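Side-chain contacts in ribonucleoside-diphosphate reductase subunit beta (Bacillus halodurans C-125, PDB 2RCC), which probably serves as the iron-dependent small subunit of the class I enzyme that reduces ribonucleoside diphosphates to deoxyribonucleotides for DNA synthesis: residues A[172-175]-A[176-179]; A[209-212]-A[213-217]; A[263-266]-A[267-271]. All coordinates share one frame; numbering follows the deposited sequence. Where two conformers were deposited one is given.

Contact 1: residues A[172-175]-A[176-179]; sequences PKTF and LESI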
ATOM      1  N   PRO A 172      21.599  -1.091 -10.548  1.00 20.86           N
ATOM      2  CA  PRO A 172      21.234  -2.418 -10.045  1.00 20.85           C
ATOM      3  C   PRO A 172      22.070  -2.904  -8.841  1.00 19.46           C
ATOM      4  O   PRO A 172      21.573  -3.641  -8.013  1.00 20.58           O
ATOM      5  CB  PRO A 172      21.463  -3.310 -11.263  1.00 21.94           C
ATOM      6  CG  PRO A 172      21.268  -2.395 -12.433  1.00 21.50           C
ATOM      7  CD  PRO A 172      21.907  -1.137 -11.993  1.00 18.85           C
ATOM      8  N   LYS A 173      23.307  -2.454  -8.742  1.00 20.81           N
ATOM      9  CA  LYS A 173      24.193  -2.806  -7.647  1.00 21.14           C
ATOM     10  C   LYS A 173      23.760  -2.131  -6.341  1.00 20.41           C
ATOM     11  O   LYS A 173      23.696  -2.785  -5.328  1.00 21.08           O
ATOM     12  CB  LYS A 173      25.630  -2.410  -7.997  1.00 21.25           C
ATOM     13  CG  LYS A 173      26.693  -2.871  -7.015  1.00 20.87           C
ATOM     14  CD  LYS A 173      28.058  -2.313  -7.427  1.00 26.19           C
ATOM     15  CE  LYS A 173      29.127  -2.617  -6.392  1.00 31.65           C
ATOM     16  NZ  LYS A 173      29.301  -4.097  -6.244  1.00 40.07           N
ATOM     17  N   THR A 174      23.500  -0.828  -6.371  1.00 20.28           N
ATOM     18  CA  THR A 174      23.012  -0.104  -5.175  1.00 20.88           C
ATOM     19  C   THR A 174      21.563  -0.527  -4.805  1.00 18.53           C
ATOM     20  O   THR A 174      21.181  -0.502  -3.628  1.00 20.28           O
ATOM     21  CB  THR A 174      23.147   1.428  -5.322  1.00 19.81           C
ATOM     22  OG1 THR A 174      22.362   1.902  -6.443  1.00 20.60           O
ATOM     23  CG2 THR A 174      24.615   1.827  -5.464  1.00 18.90           C
ATOM     24  N   PHE A 175      20.751  -0.919  -5.786  1.00 18.60           N
ATOM     25  CA  PHE A 175      19.416  -1.443  -5.512  1.00 18.86           C
ATOM     26  C   PHE A 175      19.505  -2.772  -4.759  1.00 20.57           C
ATOM     27  O   PHE A 175      18.782  -3.001  -3.781  1.00 19.49           O
ATOM     28  CB  PHE A 175      18.616  -1.634  -6.788  1.00 17.38           C
ATOM     29  CG  PHE A 175      17.179  -1.918  -6.535  1.00 17.52           C
ATOM     30  CD1 PHE A 175      16.750  -3.220  -6.363  1.00 16.40           C
ATOM     31  CD2 PHE A 175      16.253  -0.885  -6.435  1.00 17.28           C
ATOM     32  CE1 PHE A 175      15.384  -3.509  -6.103  1.00 18.76           C
ATOM     33  CE2 PHE A 175      14.887  -1.168  -6.172  1.00 23.11           C
ATOM     34  CZ  PHE A 175      14.476  -2.488  -6.012  1.00 17.47           C
ATOM     35  N   LEU A 176      20.376  -3.654  -5.221  1.00 18.81           N
ATOM     36  CA  LEU A 176      20.621  -4.942  -4.559  1.00 17.75           C
ATOM     37  C   LEU A 176      21.106  -4.738  -3.107  1.00 16.98           C
ATOM     38  O   LEU A 176      20.645  -5.414  -2.213  1.00 19.55           O
ATOM     39  CB  LEU A 176      21.648  -5.761  -5.348  1.00 15.88           C
ATOM     40  CG  LEU A 176      21.817  -7.245  -4.974  1.00 21.23           C
ATOM     41  CD1 LEU A 176      20.611  -8.024  -5.447  1.00 23.39           C
ATOM     42  CD2 LEU A 176      23.055  -7.840  -5.614  1.00 19.43           C
ATOM     43  N   GLU A 177      22.025  -3.796  -2.901  1.00 18.38           N
ATOM     44  CA  GLU A 177      22.521  -3.453  -1.573  1.00 19.54           C
ATOM     45  C   GLU A 177      21.384  -3.030  -0.668  1.00 17.75           C
ATOM     46  O   GLU A 177      21.294  -3.471   0.465  1.00 19.65           O
ATOM     47  CB  GLU A 177      23.565  -2.351  -1.654  1.00 19.80           C
ATOM     48  CG  GLU A 177      24.850  -2.807  -2.318  1.00 17.73           C
ATOM     49  CD  GLU A 177      25.846  -1.681  -2.604  1.00 25.60           C
ATOM     50  OE1 GLU A 177      25.615  -0.515  -2.181  1.00 27.77           O
ATOM     51  OE2 GLU A 177      26.872  -1.993  -3.263  1.00 24.76           O
ATOM     52  N   SER A 178      20.518  -2.181  -1.202  1.00 16.17           N
ATOM     53  CA  SER A 178      19.318  -1.697  -0.527  1.00 19.52           C
ATOM     54  C   SER A 178      18.343  -2.843  -0.154  1.00 17.54           C
ATOM     55  O   SER A 178      17.754  -2.833   0.926  1.00 19.27           O
ATOM     56  CB  SER A 178      18.678  -0.619  -1.425  1.00 21.29           C
ATOM     57  OG  SER A 178      17.417  -0.243  -0.943  1.00 32.65           O
ATOM     58  N   ILE A 179      18.161  -3.824  -1.042  1.00 17.73           N
ATOM     59  CA  ILE A 179      17.363  -5.049  -0.764  1.00 16.09           C
ATOM     60  C   ILE A 179      17.958  -5.841   0.407  1.00 16.22           C
ATOM     61  O   ILE A 179      17.220  -6.362   1.251  1.00 17.01           O
ATOM     62  CB  ILE A 179      17.281  -5.985  -2.024  1.00 17.89           C
ATOM     63  CG1 ILE A 179      16.368  -5.380  -3.086  1.00 18.92           C
ATOM     64  CG2 ILE A 179      16.795  -7.413  -1.668  1.00 17.32           C
ATOM     65  CD1 ILE A 179      14.854  -5.479  -2.738  1.00 16.37           C
TER
HETATM   66  O   HOH W   1      27.568  -4.811  -3.590  1.00 42.68           O

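Contact 2: residues A[209-212]-A[213-217]; sequences TSTM and INYIN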
ATOM      1  N   THR A 209       0.077  -8.439  24.143  1.00 18.26           N
ATOM      2  CA  THR A 209       1.200  -7.736  23.514  1.00 18.12           C
ATOM      3  C   THR A 209       2.013  -8.687  22.638  1.00 19.02           C
ATOM      4  O   THR A 209       2.303  -8.388  21.503  1.00 16.62           O
ATOM      5  CB  THR A 209       2.126  -7.118  24.570  1.00 18.80           C
ATOM      6  OG1 THR A 209       1.404  -6.166  25.360  1.00 16.59           O
ATOM      7  CG2 THR A 209       3.368  -6.478  23.894  1.00 12.56           C
ATOM      8  N   SER A 210       2.362  -9.852  23.186  1.00 20.88           N
ATOM      9  CA  SER A 210       3.080 -10.887  22.468  1.00 20.80           C
ATOM     10  C   SER A 210       2.365 -11.389  21.186  1.00 21.76           C
ATOM     11  O   SER A 210       3.009 -11.691  20.168  1.00 20.27           O
ATOM     12  CB  SER A 210       3.316 -12.052  23.427  1.00 23.50           C
ATOM     13  OG  SER A 210       3.968 -13.088  22.760  1.00 25.44           O
ATOM     14  N   THR A 211       1.049 -11.498  21.271  1.00 19.90           N
ATOM     15  CA  THR A 211       0.199 -11.844  20.150  1.00 22.70           C
ATOM     16  C   THR A 211       0.329 -10.822  19.011  1.00 20.36           C
ATOM     17  O   THR A 211       0.530 -11.215  17.858  1.00 19.10           O
ATOM     18  CB  THR A 211      -1.287 -11.884  20.541  1.00 22.63           C
ATOM     19  OG1 THR A 211      -1.525 -12.928  21.509  1.00 21.60           O
ATOM     20  CG2 THR A 211      -2.140 -12.095  19.306  1.00 23.56           C
HETATM   21  N   MSE A 212       0.318  -9.534  19.343  1.00 18.05           N
HETATM   22  CA  MSE A 212       0.432  -8.492  18.313  1.00 23.41           C
HETATM   23  C   MSE A 212       1.840  -8.479  17.724  1.00 20.39           C
HETATM   24  O   MSE A 212       2.004  -8.351  16.513  1.00 18.89           O
HETATM   25  CB  MSE A 212       0.050  -7.126  18.879  1.00 22.25           C
HETATM   26  CG  MSE A 212      -0.888  -6.271  17.921  1.00 33.90           C
HETATM   27 SE   MSE A 212      -1.773  -5.134  19.085  0.75 34.81          SE
HETATM   28  CE  MSE A 212      -0.128  -4.199  19.467  1.00 43.60           C
ATOM     29  N   ILE A 213       2.844  -8.646  18.579  1.00 18.61           N
ATOM     30  CA  ILE A 213       4.237  -8.802  18.135  1.00 20.32           C
ATOM     31  C   ILE A 213       4.369  -9.980  17.156  1.00 22.68           C
ATOM     32  O   ILE A 213       5.065  -9.883  16.146  1.00 19.65           O
ATOM     33  CB  ILE A 213       5.218  -9.030  19.327  1.00 21.14           C
ATOM     34  CG1 ILE A 213       5.302  -7.792  20.227  1.00 23.45           C
ATOM     35  CG2 ILE A 213       6.625  -9.375  18.840  1.00 21.62           C
ATOM     36  CD1 ILE A 213       5.926  -6.552  19.594  1.00 21.09           C
ATOM     37  N   ASN A 214       3.703 -11.083  17.465  1.00 22.64           N
ATOM     38  CA  ASN A 214       3.731 -12.262  16.632  1.00 22.01           C
ATOM     39  C   ASN A 214       3.033 -12.026  15.295  1.00 24.25           C
ATOM     40  O   ASN A 214       3.514 -12.508  14.284  1.00 22.75           O
ATOM     41  CB  ASN A 214       3.119 -13.432  17.375  1.00 23.26           C
ATOM     42  CG  ASN A 214       3.498 -14.777  16.780  1.00 36.22           C
ATOM     43  OD1 ASN A 214       2.629 -15.573  16.465  1.00 44.57           O
ATOM     44  ND2 ASN A 214       4.800 -15.020  16.596  1.00 32.36           N
ATOM     45  N   TYR A 215       1.911 -11.287  15.285  1.00 21.14           N
ATOM     46  CA  TYR A 215       1.284 -10.889  14.008  1.00 19.54           C
ATOM     47  C   TYR A 215       2.228 -10.019  13.186  1.00 19.96           C
ATOM     48  O   TYR A 215       2.350 -10.243  11.970  1.00 19.35           O
ATOM     49  CB  TYR A 215      -0.024 -10.186  14.209  1.00 20.93           C
ATOM     50  CG  TYR A 215      -1.142 -11.019  14.841  1.00 23.73           C
ATOM     51  CD1 TYR A 215      -1.095 -12.415  14.912  1.00 33.00           C
ATOM     52  CD2 TYR A 215      -2.287 -10.392  15.292  1.00 26.41           C
ATOM     53  CE1 TYR A 215      -2.160 -13.137  15.473  1.00 28.96           C
ATOM     54  CE2 TYR A 215      -3.335 -11.100  15.822  1.00 26.98           C
ATOM     55  CZ  TYR A 215      -3.264 -12.467  15.908  1.00 30.06           C
ATOM     56  OH  TYR A 215      -4.324 -13.175  16.440  1.00 37.31           O
ATOM     57  N   ILE A 216       2.874  -9.056  13.838  1.00 16.63           N
ATOM     58  CA  ILE A 216       3.880  -8.216  13.171  1.00 17.36           C
ATOM     59  C   ILE A 216       5.026  -9.067  12.592  1.00 20.76           C
ATOM     60  O   ILE A 216       5.390  -8.930  11.412  1.00 20.02           O
ATOM     61  CB  ILE A 216       4.475  -7.140  14.105  1.00 17.84           C
ATOM     62  CG1 ILE A 216       3.419  -6.093  14.492  1.00 20.91           C
ATOM     63  CG2 ILE A 216       5.742  -6.459  13.449  1.00 18.37           C
ATOM     64  CD1 ILE A 216       3.759  -5.160  15.686  1.00 19.70           C
ATOM     65  N   ASN A 217       5.550  -9.965  13.421  0.50 19.89           N
ATOM     66  CA  ASN A 217       6.675 -10.832  13.064  0.50 20.88           C
ATOM     67  C   ASN A 217       6.281 -11.781  11.890  0.50 21.58           C
ATOM     68  O   ASN A 217       7.107 -12.037  11.017  0.50 21.81           O
ATOM     69  CB  ASN A 217       7.141 -11.575  14.338  0.50 22.18           C
ATOM     70  CG  ASN A 217       8.614 -12.008  14.331  0.50 23.93           C
ATOM     71  OD1 ASN A 217       9.425 -11.635  13.485  0.50 28.47           O
ATOM     72  ND2 ASN A 217       8.966 -12.770  15.362  0.50 25.90           N
TER

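Contact 3: residues A[263-266]-A[267-271]; sequences DWFR and YIIGD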
ATOM      1  N   ASP A 263      24.684  -5.623  20.375  1.00 18.89           N
ATOM      2  CA  ASP A 263      24.984  -4.407  21.162  1.00 20.92           C
ATOM      3  C   ASP A 263      23.699  -3.823  21.751  1.00 18.32           C
ATOM      4  O   ASP A 263      23.640  -3.478  22.926  1.00 17.81           O
ATOM      5  CB  ASP A 263      25.677  -3.343  20.308  1.00 23.23           C
ATOM      6  CG  ASP A 263      27.094  -3.742  19.859  1.00 29.80           C
ATOM      7  OD1 ASP A 263      27.758  -4.581  20.514  1.00 39.66           O
ATOM      8  OD2 ASP A 263      27.539  -3.202  18.815  1.00 46.98           O
ATOM      9  N   TRP A 264      22.690  -3.689  20.914  1.00 20.99           N
ATOM     10  CA  TRP A 264      21.399  -3.190  21.348  0.50 21.51           C
ATOM     11  C   TRP A 264      20.810  -4.077  22.432  1.00 19.60           C
ATOM     12  O   TRP A 264      20.328  -3.586  23.456  1.00 17.79           O
ATOM     13  CB  TRP A 264      20.464  -3.058  20.159  0.50 23.37           C
ATOM     14  CG  TRP A 264      20.678  -1.774  19.433  0.50 26.57           C
ATOM     15  CD1 TRP A 264      21.588  -1.490  18.446  0.50 31.23           C
ATOM     16  CD2 TRP A 264      19.972  -0.577  19.670  0.50 30.96           C
ATOM     17  NE1 TRP A 264      21.471  -0.198  18.047  0.50 32.86           N
ATOM     18  CE2 TRP A 264      20.478   0.391  18.778  0.50 33.16           C
ATOM     19  CE3 TRP A 264      18.942  -0.226  20.544  0.50 30.31           C
ATOM     20  CZ2 TRP A 264      19.980   1.672  18.720  0.50 32.32           C
ATOM     21  CZ3 TRP A 264      18.457   1.049  20.501  0.50 33.11           C
ATOM     22  CH2 TRP A 264      18.979   1.993  19.604  0.50 31.75           C
ATOM     23  N   PHE A 265      20.830  -5.374  22.182  1.00 19.36           N
ATOM     24  CA  PHE A 265      20.396  -6.348  23.173  1.00 15.82           C
ATOM     25  C   PHE A 265      21.179  -6.144  24.498  1.00 15.94           C
ATOM     26  O   PHE A 265      20.602  -6.120  25.578  1.00 16.61           O
ATOM     27  CB  PHE A 265      20.664  -7.765  22.676  1.00 17.61           C
ATOM     28  CG  PHE A 265      20.578  -8.769  23.766  1.00 19.88           C
ATOM     29  CD1 PHE A 265      19.362  -9.002  24.361  1.00 20.47           C
ATOM     30  CD2 PHE A 265      21.725  -9.381  24.271  1.00 23.73           C
ATOM     31  CE1 PHE A 265      19.249  -9.895  25.437  1.00 25.19           C
ATOM     32  CE2 PHE A 265      21.629 -10.266  25.348  1.00 28.05           C
ATOM     33  CZ  PHE A 265      20.367 -10.535  25.907  1.00 18.87           C
ATOM     34  N   ARG A 266      22.500  -5.977  24.407  1.00 15.84           N
ATOM     35  CA  ARG A 266      23.293  -5.780  25.625  1.00 18.10           C
ATOM     36  C   ARG A 266      22.939  -4.485  26.383  1.00 18.25           C
ATOM     37  O   ARG A 266      22.949  -4.433  27.611  1.00 17.78           O
ATOM     38  CB  ARG A 266      24.782  -5.777  25.305  1.00 16.05           C
ATOM     39  CG  ARG A 266      25.391  -7.147  25.119  1.00 19.68           C
ATOM     40  CD  ARG A 266      26.907  -7.027  24.841  1.00 27.61           C
ATOM     41  NE  ARG A 266      27.220  -7.047  23.414  1.00 38.86           N
ATOM     42  CZ  ARG A 266      27.828  -8.037  22.746  1.00 47.47           C
ATOM     43  NH1 ARG A 266      28.312  -9.136  23.341  1.00 55.83           N
ATOM     44  NH2 ARG A 266      28.007  -7.903  21.438  1.00 56.66           N
ATOM     45  N   TYR A 267      22.668  -3.439  25.622  1.00 17.86           N
ATOM     46  CA  TYR A 267      22.341  -2.123  26.148  1.00 19.67           C
ATOM     47  C   TYR A 267      21.022  -2.084  26.909  1.00 20.63           C
ATOM     48  O   TYR A 267      20.932  -1.492  27.972  1.00 22.32           O
ATOM     49  CB  TYR A 267      22.273  -1.181  24.946  1.00 20.79           C
ATOM     50  CG  TYR A 267      22.014   0.279  25.193  1.00 24.38           C
ATOM     51  CD1 TYR A 267      22.806   0.993  26.071  1.00 22.74           C
ATOM     52  CD2 TYR A 267      21.070   0.979  24.432  1.00 27.86           C
ATOM     53  CE1 TYR A 267      22.621   2.345  26.267  1.00 25.10           C
ATOM     54  CE2 TYR A 267      20.885   2.336  24.605  1.00 22.23           C
ATOM     55  CZ  TYR A 267      21.663   3.012  25.544  1.00 29.31           C
ATOM     56  OH  TYR A 267      21.513   4.362  25.754  1.00 26.71           O
ATOM     57  N   ILE A 268      20.006  -2.724  26.359  1.00 21.16           N
ATOM     58  CA  ILE A 268      18.647  -2.678  26.932  1.00 25.33           C
ATOM     59  C   ILE A 268      18.250  -3.828  27.848  1.00 23.59           C
ATOM     60  O   ILE A 268      17.523  -3.608  28.813  1.00 20.88           O
ATOM     61  CB  ILE A 268      17.587  -2.578  25.794  1.00 23.56           C
ATOM     62  CG1 ILE A 268      17.855  -1.353  24.947  1.00 27.07           C
ATOM     63  CG2 ILE A 268      16.141  -2.486  26.345  1.00 22.68           C
ATOM     64  CD1 ILE A 268      16.654  -0.984  24.082  1.00 31.35           C
ATOM     65  N   ILE A 269      18.684  -5.045  27.521  1.00 22.86           N
ATOM     66  CA  ILE A 269      18.311  -6.240  28.268  1.00 22.45           C
ATOM     67  C   ILE A 269      19.502  -6.808  29.014  1.00 20.91           C
ATOM     68  O   ILE A 269      19.438  -6.934  30.217  1.00 21.93           O
ATOM     69  CB  ILE A 269      17.650  -7.319  27.344  1.00 25.08           C
ATOM     70  CG1 ILE A 269      16.297  -6.834  26.824  1.00 26.55           C
ATOM     71  CG2 ILE A 269      17.425  -8.636  28.120  1.00 19.87           C
ATOM     72  CD1 ILE A 269      15.838  -7.579  25.600  1.00 26.70           C
ATOM     73  N   GLY A 270      20.582  -7.155  28.318  1.00 20.70           N
ATOM     74  CA  GLY A 270      21.760  -7.728  28.983  1.00 21.80           C
ATOM     75  C   GLY A 270      21.428  -8.980  29.788  1.00 17.71           C
ATOM     76  O   GLY A 270      20.691  -9.846  29.321  1.00 19.17           O
ATOM     77  N   ASP A 271      21.913  -9.022  31.021  1.00 18.04           N
ATOM     78  CA  ASP A 271      21.694 -10.146  31.938  1.00 17.82           C
ATOM     79  C   ASP A 271      20.655  -9.797  33.025  1.00 17.49           C
ATOM     80  O   ASP A 271      20.662 -10.382  34.085  1.00 20.40           O
ATOM     81  CB  ASP A 271      23.049 -10.576  32.562  1.00 19.86           C
ATOM     82  CG  ASP A 271      23.692  -9.495  33.447  1.00 23.00           C
ATOM     83  OD1 ASP A 271      23.217  -8.341  33.470  1.00 23.29           O
ATOM     84  OD2 ASP A 271      24.705  -9.799  34.107  1.00 28.39           O
TER

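Contact 1: residues A[172-175]-A[176-179]
The first two turns of helix 172-187 pair Lys173 with Glu177 on one side and Phe175 with Ile179 on another, both at the i to i+4 spacing. The charged pair lies on the partly exposed side. Glu177 has CG beside its backbone N (chi1 -68°) and runs on extended, which folds the chain back over the preceding turn: its CG lies 3.2 Å from Lys173 O, and OE2 faces the lysine's aliphatic stem, 3.9 Å from Lys173 CG. The lysine is straight until its last bond, where chi4 of 62° bends the amine. The charges stop short of a salt bridge, with Lys173 NZ 4.4 Å from Glu177 OE2, and one water spans them: it accepts from Lys173 NZ at 3.2 Å and donates to Glu177 OE2 at 2.9 Å. The amine's direct ionic partner is Glu245, so the water links Glu177 to an existing salt bridge. On the buried side the Phe175 ring meets Ile179 obliquely, CE1 lying 3.7 Å from Ile179 CG1, and the backbone bond from Ile179 N to Phe175 O joins the same two residues. Thr174 OG1 turns back to Asn169 O and Thr171 N ahead of the helix. These are i to i+4 pairs of a helix in the ferritin-like bundle, Phe175 and Leu176 packing against helix 207-237 while Lys173 and Glu177 meet Glu245 and Phe249 of helix 244-268.

Contact 2: residues A[209-212]-A[213-217]
Thr211 sets its methyl on the ring of Tyr215, one turn further along the helix. CG2 stands 4.0 Å from the ring centroid and 25° off the ring normal, a CH-pi contact over the face, and its closest ring atom is Tyr215 CZ at 3.6 Å. The two side chains run alongside each other in the same direction. With OG1 beside the backbone N (chi1 -64°), the threonine sends CG2 to the ring and leaves the hydroxyl to bond Val207 O. Thr211 O lies over the same face, 3.4 Å above the ring plane near its rim, while accepting the helical bond from Tyr215 N at 2.9 Å. All this is one stretch of helix 207-237, a long member of the ferritin-like bundle, whose buried residues include Met212 and Ile216. Ile216 folds CG1 back to 3.3 Å from Met212 O and rests against Tyr126, by similarity the active-site tyrosine. Met212, built as selenomethionine, packs on Ser125 and Val129 of helix 106-133. Further out, Trp53 meets both the Tyr215 ring and Met212, which stand on adjacent flanks of the helix, and Thr209 OG1 is held by Asp63 OD2.

Contact 3: residues A[263-266]-A[267-271]
A chi1 of 165° turns the Phe265 ring away from its own N, beside the carbonyl carbon, and Ile269 sends CG2 the same way, which brings ring and branched side chain together across one turn, crossing at about a right angle. Phe265 CE1 comes to 3.5 Å from Ile269 CG2, and the ring's CZ reaches 3.5 Å from Gly270 O. This is the C-terminal end of helix 244-268, finished by a pi-turn hydrogen bond: Phe265 O takes the usual bond from Ile269 N at 2.9 Å and a second, five residues on, from Gly270 N, also 2.9 Å. The two donors arrive from opposite faces of the carbonyl plane, so this oxygen is gripped twice as the chain leaves the helix. Gly270 makes the exit with positive phi (56°), and a beta carbon there would crowd Arg266 O. An alanine in place of Phe265 would lose the ring that Ile269 CG2 and Gly270 O lean on, and is likely to open a gap beside Met281 and Pro278, which pack on it. Among the more exposed residues, Arg266 NH2 makes a weak, salt-bridging bond to Asp263 OD1 at 3.5 Å, while its NH1 goes to Glu282. Tyr267 OH bonds Asp149. Back at the turn, Gly270 N sits over one face of the Phe265 ring, 4.1 Å above its plane and displaced toward the rim.

In the fold
The three contacts are separate turns of three helices, with none touching another. Contacts 1 and 2 have centres 30 Å apart on opposite sides of the chain's centre, yet helix 207-237 joins them: contact 2 lies near its start, and Phe231 and Leu234 near its other end pack on contact 1. Between them that helix carries Glu220 and His223, iron ligands by similarity. Contact 2 is closest to the di-iron and tyrosine site inferred by similarity, Ile216 about 3 Å from Tyr126 between side chains; Ile179 of contact 1 is about 10 Å from His223 and from Glu186, likewise a ligand by similarity. Contact 3, centred 21 Å from contact 2, lies away from the annotated sites, but both pack on helix 191-202.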